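Local structure of prophage lambdalm01, antigen B (Listeria monocytogenes, 4ACV) at residues M1-F6 with I43-E48; R8-V13 with T38-I43; G21-S26 with V74-T79. The protein probably acts as a phage tail terminator and is found in a six-chain assembly. One frame throughout, in Å; residues are numbered along the deposited sequence.

Contact 1 of 3, residues M1-F6 with I43-E48; sequences MKSLSF and IDQEEE
The carboxamide of Gln45 reaches from the strand to the N-terminal arm: NE2 is held at the carbonyl of Leu4, which stands tilted out of the amide plane, and OE1 lies opposite the start of the helix at Phe6. The Gln45 NE2 to Leu4 O hydrogen bond is 3.2 Å long and moderately bent, 138° at the hydrogen. The donor sits nearly along the C=O axis, at 164°. The second flat group, the Phe6 ring, has a water in plane at its edge. That water links the two segments, accepting from Phe6 N at 2.9 Å and donating to Gln45 OE1 at 2.7 Å. Gln45 OE1 is 3.9 Å from Phe6 N, too far for a direct bond, and the water spans the gap. With CG anti to the backbone N (chi1 -174°) and the chain extended beyond it, Gln45 stretches across to the arm. Ser3 OG comes up beside the amide, 3.6 Å from Gln45 NE2, but its strongest partner is Glu56, whose other carboxylate oxygen also takes a bond from Gln45 NE2. Tyr58 OH adds a second bond to Leu4 O. Just before Gln45 the strand carries a classic beta bulge, Ile43 and Asp44 both facing Arg59, and Asp44 and Gln45 pair antiparallel with a strand of a neighbouring chain. Both ends of the buried amide are thus engaged, NE2 by Leu4 O and Glu56 and OE1 by the water, which fixes which way round it lies. The same water serves a main-chain N-H in the first turn of helix 6-19. Polar bonding, more than apolar burial, joins the arm to the strand.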
loop_
_atom_site.group_PDB
_atom_site.type_symbol
_atom_site.label_atom_id
_atom_site.label_comp_id
_atom_site.label_asym_id
_atom_site.label_seq_id
_atom_site.Cartn_x
_atom_site.Cartn_y
_atom_site.Cartn_z
ATOM N N MET B 1 25.503 14.788 -19.970
ATOM C CA MET B 1 24.712 13.564 -19.961
ATOM C C MET B 1 24.716 12.839 -18.603
ATOM O O MET B 1 24.425 11.643 -18.530
ATOM C CB MET B 1 25.142 12.626 -21.101
ATOM C CG MET B 1 26.642 12.356 -21.171
ATOM S SD MET B 1 27.131 11.422 -22.644
ATOM C CE MET B 1 27.073 12.684 -23.921
ATOM N N LYS B 2 25.047 13.562 -17.533
ATOM C CA LYS B 2 24.825 13.068 -16.169
ATOM C C LYS B 2 23.387 13.356 -15.728
ATOM O O LYS B 2 22.838 14.407 -16.045
ATOM C CB LYS B 2 25.794 13.729 -15.185
ATOM N N SER B 3 22.771 12.432 -15.002
ATOM C CA SER B 3 21.423 12.674 -14.494
ATOM C C SER B 3 21.369 13.834 -13.497
ATOM O O SER B 3 22.115 13.871 -12.527
ATOM C CB SER B 3 20.832 11.418 -13.857
ATOM O OG SER B 3 19.494 11.656 -13.448
ATOM N N LEU B 4 20.459 14.768 -13.738
ATOM C CA LEU B 4 20.334 15.952 -12.900
ATOM C C LEU B 4 19.799 15.626 -11.503
ATOM O O LEU B 4 18.806 14.911 -11.358
ATOM C CB LEU B 4 19.422 16.970 -13.589
ATOM C CG LEU B 4 19.594 18.450 -13.267
ATOM C CD1 LEU B 4 21.060 18.886 -13.390
ATOM C CD2 LEU B 4 18.703 19.272 -14.186
ATOM N N SER B 5 20.472 16.153 -10.484
ATOM C CA SER B 5 20.047 16.019 -9.090
ATOM C C SER B 5 18.729 16.756 -8.829
ATOM O O SER B 5 18.470 17.800 -9.425
ATOM C CB SER B 5 21.134 16.569 -8.150
ATOM O OG SER B 5 20.639 16.741 -6.826
ATOM N N PHE B 6 17.912 16.225 -7.925
ATOM C CA PHE B 6 16.631 16.846 -7.617
ATOM C C PHE B 6 16.790 18.314 -7.193
ATOM O O PHE B 6 15.985 19.163 -7.581
ATOM C CB PHE B 6 15.856 16.045 -6.560
ATOM C CG PHE B 6 16.423 16.146 -5.165
ATOM C CD1 PHE B 6 17.408 15.256 -4.729
ATOM C CD2 PHE B 6 15.957 17.108 -4.282
ATOM C CE1 PHE B 6 17.925 15.337 -3.439
ATOM C CE2 PHE B 6 16.464 17.199 -3.000
ATOM C CZ PHE B 6 17.448 16.311 -2.573
ATOM N N ILE B 43 9.454 14.934 -4.097
ATOM C CA ILE B 43 8.890 13.637 -3.738
ATOM C C ILE B 43 9.739 12.470 -4.263
ATOM O O ILE B 43 10.277 11.697 -3.481
ATOM C CB ILE B 43 7.442 13.520 -4.239
ATOM C CG1 ILE B 43 6.580 14.623 -3.603
ATOM C CG2 ILE B 43 6.888 12.131 -3.957
ATOM C CD1 ILE B 43 5.336 14.955 -4.413
ATOM N N ASP B 44 9.871 12.354 -5.581
ATOM C CA ASP B 44 10.605 11.232 -6.148
ATOM C C ASP B 44 11.112 11.494 -7.565
ATOM O O ASP B 44 10.895 12.564 -8.113
ATOM C CB ASP B 44 9.788 9.925 -6.053
ATOM C CG ASP B 44 8.520 9.931 -6.923
ATOM O OD1 ASP B 44 8.364 10.818 -7.789
ATOM O OD2 ASP B 44 7.673 9.028 -6.744
ATOM N N GLN B 45 11.797 10.516 -8.141
ATOM C CA GLN B 45 12.449 10.678 -9.431
ATOM C C GLN B 45 12.610 9.291 -10.038
ATOM O O GLN B 45 12.956 8.345 -9.333
ATOM C CB GLN B 45 13.805 11.369 -9.239
ATOM C CG GLN B 45 14.570 11.744 -10.500
ATOM C CD GLN B 45 15.920 12.404 -10.169
ATOM O OE1 GLN B 45 16.126 12.890 -9.058
ATOM N NE2 GLN B 45 16.834 12.418 -11.129
ATOM N N GLU B 46 12.351 9.175 -11.339
ATOM C CA GLU B 46 12.382 7.886 -12.038
ATOM C C GLU B 46 12.856 8.055 -13.475
ATOM O O GLU B 46 12.575 9.069 -14.117
ATOM C CB GLU B 46 10.976 7.266 -12.084
ATOM C CG GLU B 46 10.371 6.931 -10.733
ATOM C CD GLU B 46 11.086 5.775 -10.041
ATOM O OE1 GLU B 46 11.857 5.053 -10.720
ATOM O OE2 GLU B 46 10.878 5.589 -8.820
ATOM N N GLU B 47 13.539 7.054 -14.008
ATOM C CA GLU B 47 13.803 7.066 -15.439
ATOM C C GLU B 47 12.525 6.834 -16.252
ATOM O O GLU B 47 11.591 6.176 -15.810
ATOM C CB GLU B 47 14.882 6.058 -15.806
ATOM C CG GLU B 47 16.213 6.375 -15.153
ATOM C CD GLU B 47 17.373 5.781 -15.909
ATOM O OE1 GLU B 47 17.248 4.627 -16.375
ATOM O OE2 GLU B 47 18.402 6.477 -16.050
ATOM N N GLU B 48 12.484 7.416 -17.436
ATOM C CA GLU B 48 11.360 7.258 -18.338
ATOM C C GLU B 48 11.914 6.625 -19.618
ATOM O O GLU B 48 13.095 6.790 -19.933
ATOM C CB GLU B 48 10.745 8.632 -18.601
ATOM C CG GLU B 48 9.502 8.676 -19.457
ATOM C CD GLU B 48 9.063 10.111 -19.733
ATOM O OE1 GLU B 48 9.324 10.986 -18.874
ATOM O OE2 GLU B 48 8.468 10.364 -20.807
HETATM O O HOH W 1 18.199 13.384 -7.357
#

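Contact 2 of 3, residues R8-V13 with T38-I43; sequences RVLEAV and TMIEMI
Ile40 projects from strand 38-43 toward helix 8-13 and meets two of its side chains. Its CB lies 4.1 Å from Leu10 CD2. At CB the chain forks: the CG2 branch, anti to the backbone N, comes to 3.8 Å from the same Leu10 CD2, and the two side chains lie alongside, running in opposite senses. The other branch, CG1, runs on to CD1, which ends 4.0 Å from CG1 of Val13, three residues on from Leu10. Leu10 has its CG anti to the carbonyl carbon (chi1 -76°), which brings CD2 against both Ile40 and Met42. There CD2 lies 4.1 Å from Met42 CB. The Met42 chain bends toward Leu10, but the exact place of its methyl CE is doubtful. The helix and strand segments run roughly antiparallel (153°), with their axes 9.9 Å apart. Phe60 and Ile62 of the next strand extend the apolar surface around Ile40, while an apolar side chain of a neighbouring chain also packs on Leu10. Across the interface itself there are no hydrogen bonds: the helix is held to the sheet by burial of branched aliphatic and thioether groups, while backbone bonds of the strand go to Ser26, to strand 55-66 and, from Ile43, to another chain.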
loop_
_atom_site.group_PDB
_atom_site.type_symbol
_atom_site.label_atom_id
_atom_site.label_comp_id
_atom_site.label_asym_id
_atom_site.label_seq_id
_atom_site.Cartn_x
_atom_site.Cartn_y
_atom_site.Cartn_z
ATOM N N ARG B 8 18.928 20.617 -8.035
ATOM C CA ARG B 8 19.072 21.455 -9.212
ATOM C C ARG B 8 17.695 21.787 -9.793
ATOM O O ARG B 8 17.443 22.919 -10.222
ATOM C CB ARG B 8 19.910 20.725 -10.256
ATOM C CG ARG B 8 20.923 21.588 -10.949
ATOM C CD ARG B 8 22.011 22.037 -9.995
ATOM N NE ARG B 8 23.330 21.715 -10.525
ATOM C CZ ARG B 8 23.885 22.331 -11.563
ATOM N NH1 ARG B 8 23.229 23.303 -12.180
ATOM N NH2 ARG B 8 25.093 21.976 -11.983
ATOM N N VAL B 9 16.805 20.795 -9.809
ATOM C CA VAL B 9 15.440 21.003 -10.291
ATOM C C VAL B 9 14.635 21.891 -9.328
ATOM O O VAL B 9 13.943 22.810 -9.761
ATOM C CB VAL B 9 14.711 19.664 -10.575
ATOM C CG1 VAL B 9 13.268 19.922 -10.978
ATOM C CG2 VAL B 9 15.439 18.880 -11.666
ATOM N N LEU B 10 14.742 21.616 -8.030
ATOM C CA LEU B 10 14.223 22.513 -7.001
ATOM C C LEU B 10 14.643 23.963 -7.248
ATOM O O LEU B 10 13.799 24.865 -7.325
ATOM C CB LEU B 10 14.680 22.081 -5.606
ATOM C CG LEU B 10 13.960 20.870 -5.001
ATOM C CD1 LEU B 10 14.473 20.576 -3.594
ATOM C CD2 LEU B 10 12.451 21.056 -4.990
ATOM N N GLU B 11 15.948 24.183 -7.375
ATOM C CA GLU B 11 16.465 25.520 -7.610
ATOM C C GLU B 11 15.928 26.160 -8.885
ATOM O O GLU B 11 15.603 27.349 -8.895
ATOM C CB GLU B 11 17.996 25.527 -7.612
ATOM C CG GLU B 11 18.590 25.839 -6.249
ATOM C CD GLU B 11 18.016 27.114 -5.633
ATOM O OE1 GLU B 11 17.490 27.976 -6.379
ATOM O OE2 GLU B 11 18.086 27.252 -4.393
ATOM N N ALA B 12 15.846 25.382 -9.959
ATOM C CA ALA B 12 15.360 25.910 -11.228
ATOM C C ALA B 12 13.955 26.488 -11.041
ATOM O O ALA B 12 13.668 27.578 -11.501
ATOM C CB ALA B 12 15.370 24.824 -12.330
ATOM N N VAL B 13 13.102 25.752 -10.335
ATOM C CA VAL B 13 11.722 26.159 -10.100
ATOM C C VAL B 13 11.621 27.355 -9.149
ATOM O O VAL B 13 10.895 28.306 -9.421
ATOM C CB VAL B 13 10.873 24.977 -9.561
ATOM C CG1 VAL B 13 9.408 25.396 -9.350
ATOM C CG2 VAL B 13 10.968 23.799 -10.503
ATOM N N THR B 38 5.078 29.536 1.281
ATOM C CA THR B 38 5.043 28.703 0.090
ATOM C C THR B 38 6.307 27.879 -0.009
ATOM O O THR B 38 7.418 28.420 0.007
ATOM C CB THR B 38 4.889 29.539 -1.167
ATOM O OG1 THR B 38 3.761 30.412 -1.007
ATOM C CG2 THR B 38 4.685 28.617 -2.379
ATOM N N MET B 39 6.118 26.569 -0.125
ATOM C CA MET B 39 7.198 25.597 -0.078
ATOM C C MET B 39 7.067 24.627 -1.221
ATOM O O MET B 39 5.963 24.273 -1.618
ATOM C CB MET B 39 7.137 24.797 1.233
ATOM C CG MET B 39 7.545 25.564 2.466
ATOM S SD MET B 39 7.206 24.635 3.976
ATOM C CE MET B 39 5.595 23.952 3.579
ATOM N N ILE B 40 8.204 24.175 -1.733
ATOM C CA ILE B 40 8.227 23.075 -2.696
ATOM C C ILE B 40 8.672 21.812 -1.991
ATOM O O ILE B 40 9.723 21.782 -1.358
ATOM C CB ILE B 40 9.184 23.346 -3.874
ATOM C CG1 ILE B 40 9.044 24.794 -4.344
ATOM C CG2 ILE B 40 8.905 22.371 -5.009
ATOM C CD1 ILE B 40 10.021 25.200 -5.426
ATOM N N GLU B 41 7.859 20.770 -2.086
ATOM C CA GLU B 41 8.228 19.484 -1.522
ATOM C C GLU B 41 8.611 18.510 -2.634
ATOM O O GLU B 41 7.765 18.094 -3.423
ATOM C CB GLU B 41 7.080 18.907 -0.710
ATOM C CG GLU B 41 7.435 17.611 -0.019
ATOM C CD GLU B 41 6.210 16.799 0.358
ATOM O OE1 GLU B 41 5.097 17.135 -0.095
ATOM O OE2 GLU B 41 6.363 15.819 1.102
ATOM N N MET B 42 9.888 18.150 -2.694
ATOM C CA MET B 42 10.341 17.140 -3.635
ATOM C C MET B 42 9.849 15.781 -3.162
ATOM O O MET B 42 9.803 15.509 -1.971
ATOM C CB MET B 42 11.871 17.162 -3.754
ATOM C CG MET B 42 12.466 16.232 -4.813
ATOM S SD MET B 42 12.128 16.633 -6.570
ATOM C CE MET B 42 12.257 18.391 -6.564
ATOM N N ILE B 43 9.454 14.934 -4.097
ATOM C CA ILE B 43 8.890 13.637 -3.738
ATOM C C ILE B 43 9.739 12.470 -4.263
ATOM O O ILE B 43 10.277 11.697 -3.481
ATOM C CB ILE B 43 7.442 13.520 -4.239
ATOM C CG1 ILE B 43 6.580 14.623 -3.603
ATOM C CG2 ILE B 43 6.888 12.131 -3.957
ATOM C CD1 ILE B 43 5.336 14.955 -4.413
#

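Contact 3 of 3, residues G21-S26 with V74-T79; sequences GGLDVS and VEMIDT. Unlike the reference sequence in segment 74-79: Met76 (reference Lys).
This is a small, partly buried apolar contact between the turn that follows helix 6-19 and one flank of helix 71-82. Leu23 carries it. Its two branches part over the helix: CD1 lies 3.7 Å from CG1 of Ile77, the firmer of its two contacts, while CD2 is modelled 3.6 Å from the terminal methyl CE of Met76. Leu23 and Met76 reach toward each other tip to tip. CG of Met76 is anti to the backbone N (chi1 174°) and the rest of the chain is extended, which points the side chain from the helix toward Leu23. Its methyl is placed only approximately, because its approach to the carbonyl of Gly21 is too close in the model. Met76 is a lysine in the reference sequence. Both Leu23 and Met76 also touch a crystal neighbour, so the outer part of the contact may partly reflect lattice packing. Ile77 belongs to the inner side, where it rests on Thr38, Ile62 and His64 of the sheet. Gly22, with positive phi (68°), ends the helical run and turns the chain toward Leu23. Within the helix, Glu75 O accepts from both Thr79 N and Thr79 OG1. The overall layout is a two-layer alpha+beta arrangement, helices 6-19 and 71-82 laid against an antiparallel sheet with a loop packed on the second helix, consistent with the tail-terminator family.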
loop_
_atom_site.group_PDB
_atom_site.type_symbol
_atom_site.label_atom_id
_atom_site.label_comp_id
_atom_site.label_asym_id
_atom_site.label_seq_id
_atom_site.Cartn_x
_atom_site.Cartn_y
_atom_site.Cartn_z
ATOM N N GLY B 21 8.014 35.592 -11.150
ATOM C CA GLY B 21 6.807 35.769 -10.360
ATOM C C GLY B 21 6.904 36.764 -9.216
ATOM O O GLY B 21 5.888 37.213 -8.692
ATOM N N GLY B 22 8.121 37.107 -8.818
ATOM C CA GLY B 22 8.312 37.956 -7.660
ATOM C C GLY B 22 7.911 37.267 -6.368
ATOM O O GLY B 22 7.745 37.915 -5.332
ATOM N N LEU B 23 7.769 35.948 -6.423
ATOM C CA LEU B 23 7.377 35.172 -5.248
ATOM C C LEU B 23 8.569 34.634 -4.485
ATOM O O LEU B 23 9.556 34.217 -5.082
ATOM C CB LEU B 23 6.486 34.002 -5.648
ATOM C CG LEU B 23 5.262 34.441 -6.430
ATOM C CD1 LEU B 23 4.531 33.230 -6.945
ATOM C CD2 LEU B 23 4.353 35.354 -5.566
ATOM N N ASP B 24 8.452 34.648 -3.160
ATOM C CA ASP B 24 9.421 34.017 -2.280
ATOM C C ASP B 24 8.959 32.609 -1.904
ATOM O O ASP B 24 7.970 32.428 -1.196
ATOM C CB ASP B 24 9.636 34.847 -1.019
ATOM C CG ASP B 24 10.795 34.339 -0.182
ATOM O OD1 ASP B 24 11.497 33.396 -0.619
ATOM O OD2 ASP B 24 11.006 34.886 0.917
ATOM N N VAL B 25 9.692 31.618 -2.389
ATOM C CA VAL B 25 9.347 30.228 -2.182
ATOM C C VAL B 25 10.545 29.464 -1.623
ATOM O O VAL B 25 11.666 29.618 -2.090
ATOM C CB VAL B 25 8.898 29.586 -3.508
ATOM C CG1 VAL B 25 8.602 28.103 -3.329
ATOM C CG2 VAL B 25 7.682 30.307 -4.059
ATOM N N SER B 26 10.301 28.647 -0.611
ATOM C CA SER B 26 11.342 27.815 -0.030
ATOM C C SER B 26 11.401 26.454 -0.731
ATOM O O SER B 26 10.370 25.931 -1.146
ATOM C CB SER B 26 11.068 27.622 1.460
ATOM O OG SER B 26 12.115 26.914 2.092
ATOM N N VAL B 74 -2.659 30.751 -5.756
ATOM C CA VAL B 74 -2.467 29.354 -6.166
ATOM C C VAL B 74 -2.335 29.219 -7.687
ATOM O O VAL B 74 -1.453 28.531 -8.180
ATOM C CB VAL B 74 -3.608 28.439 -5.636
ATOM C CG1 VAL B 74 -3.680 27.152 -6.419
ATOM C CG2 VAL B 74 -3.393 28.141 -4.162
ATOM N N GLU B 75 -3.215 29.893 -8.415
ATOM C CA GLU B 75 -3.174 29.900 -9.875
ATOM C C GLU B 75 -1.953 30.618 -10.446
ATOM O O GLU B 75 -1.455 30.243 -11.506
ATOM C CB GLU B 75 -4.451 30.518 -10.455
ATOM C CG GLU B 75 -5.587 29.523 -10.618
ATOM C CD GLU B 75 -6.815 30.128 -11.280
ATOM O OE1 GLU B 75 -7.024 31.356 -11.153
ATOM O OE2 GLU B 75 -7.576 29.372 -11.921
ATOM N N MET B 76 -1.481 31.654 -9.762
ATOM C CA MET B 76 -0.277 32.330 -10.214
ATOM C C MET B 76 0.864 31.313 -10.215
ATOM O O MET B 76 1.522 31.096 -11.233
ATOM C CB MET B 76 0.044 33.540 -9.328
ATOM C CG MET B 76 1.377 34.245 -9.636
ATOM S SD MET B 76 1.413 35.949 -9.037
ATOM C CE MET B 76 3.152 36.288 -8.842
ATOM N N ILE B 77 1.065 30.667 -9.076
ATOM C CA ILE B 77 2.131 29.697 -8.944
ATOM C C ILE B 77 1.953 28.595 -9.971
ATOM O O ILE B 77 2.883 28.239 -10.697
ATOM C CB ILE B 77 2.147 29.103 -7.529
ATOM C CG1 ILE B 77 2.560 30.180 -6.517
ATOM C CG2 ILE B 77 3.071 27.879 -7.478
ATOM C CD1 ILE B 77 2.370 29.797 -5.052
ATOM N N ASP B 78 0.738 28.071 -10.026
ATOM C CA ASP B 78 0.415 26.942 -10.876
ATOM C C ASP B 78 0.730 27.243 -12.342
ATOM O O ASP B 78 1.270 26.406 -13.063
ATOM C CB ASP B 78 -1.065 26.619 -10.728
ATOM C CG ASP B 78 -1.432 25.288 -11.325
ATOM O OD1 ASP B 78 -1.286 24.275 -10.620
ATOM O OD2 ASP B 78 -1.886 25.256 -12.489
ATOM N N THR B 79 0.389 28.448 -12.778
ATOM C CA THR B 79 0.572 28.832 -14.169
ATOM C C THR B 79 2.042 29.069 -14.519
ATOM O O THR B 79 2.493 28.702 -15.601
ATOM C CB THR B 79 -0.254 30.086 -14.503
ATOM O OG1 THR B 79 -1.646 29.805 -14.296
ATOM C CG2 THR B 79 -0.019 30.521 -15.946
#

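In the fold
From the N terminus, the arm before helix 6-19 is tied by contact 1 to the far end of strand 37-48, closing a loop that holds helix 6-19. Contact 2 is nested inside it, laying the helix on the earlier part of the same strand; Ile43 is common to both, and Phe6 packs on Met42 where they meet. Contact 3 crosses both: it starts in the turn after helix 6-19 and closes on helix 71-82. Ser26 probably hydrogen-bonds to Thr38 and Ile40, joining contact 3 to contact 2. Contacts 1 and 3, with centres about 23 Å apart, lie on opposite sides of the chain's centre.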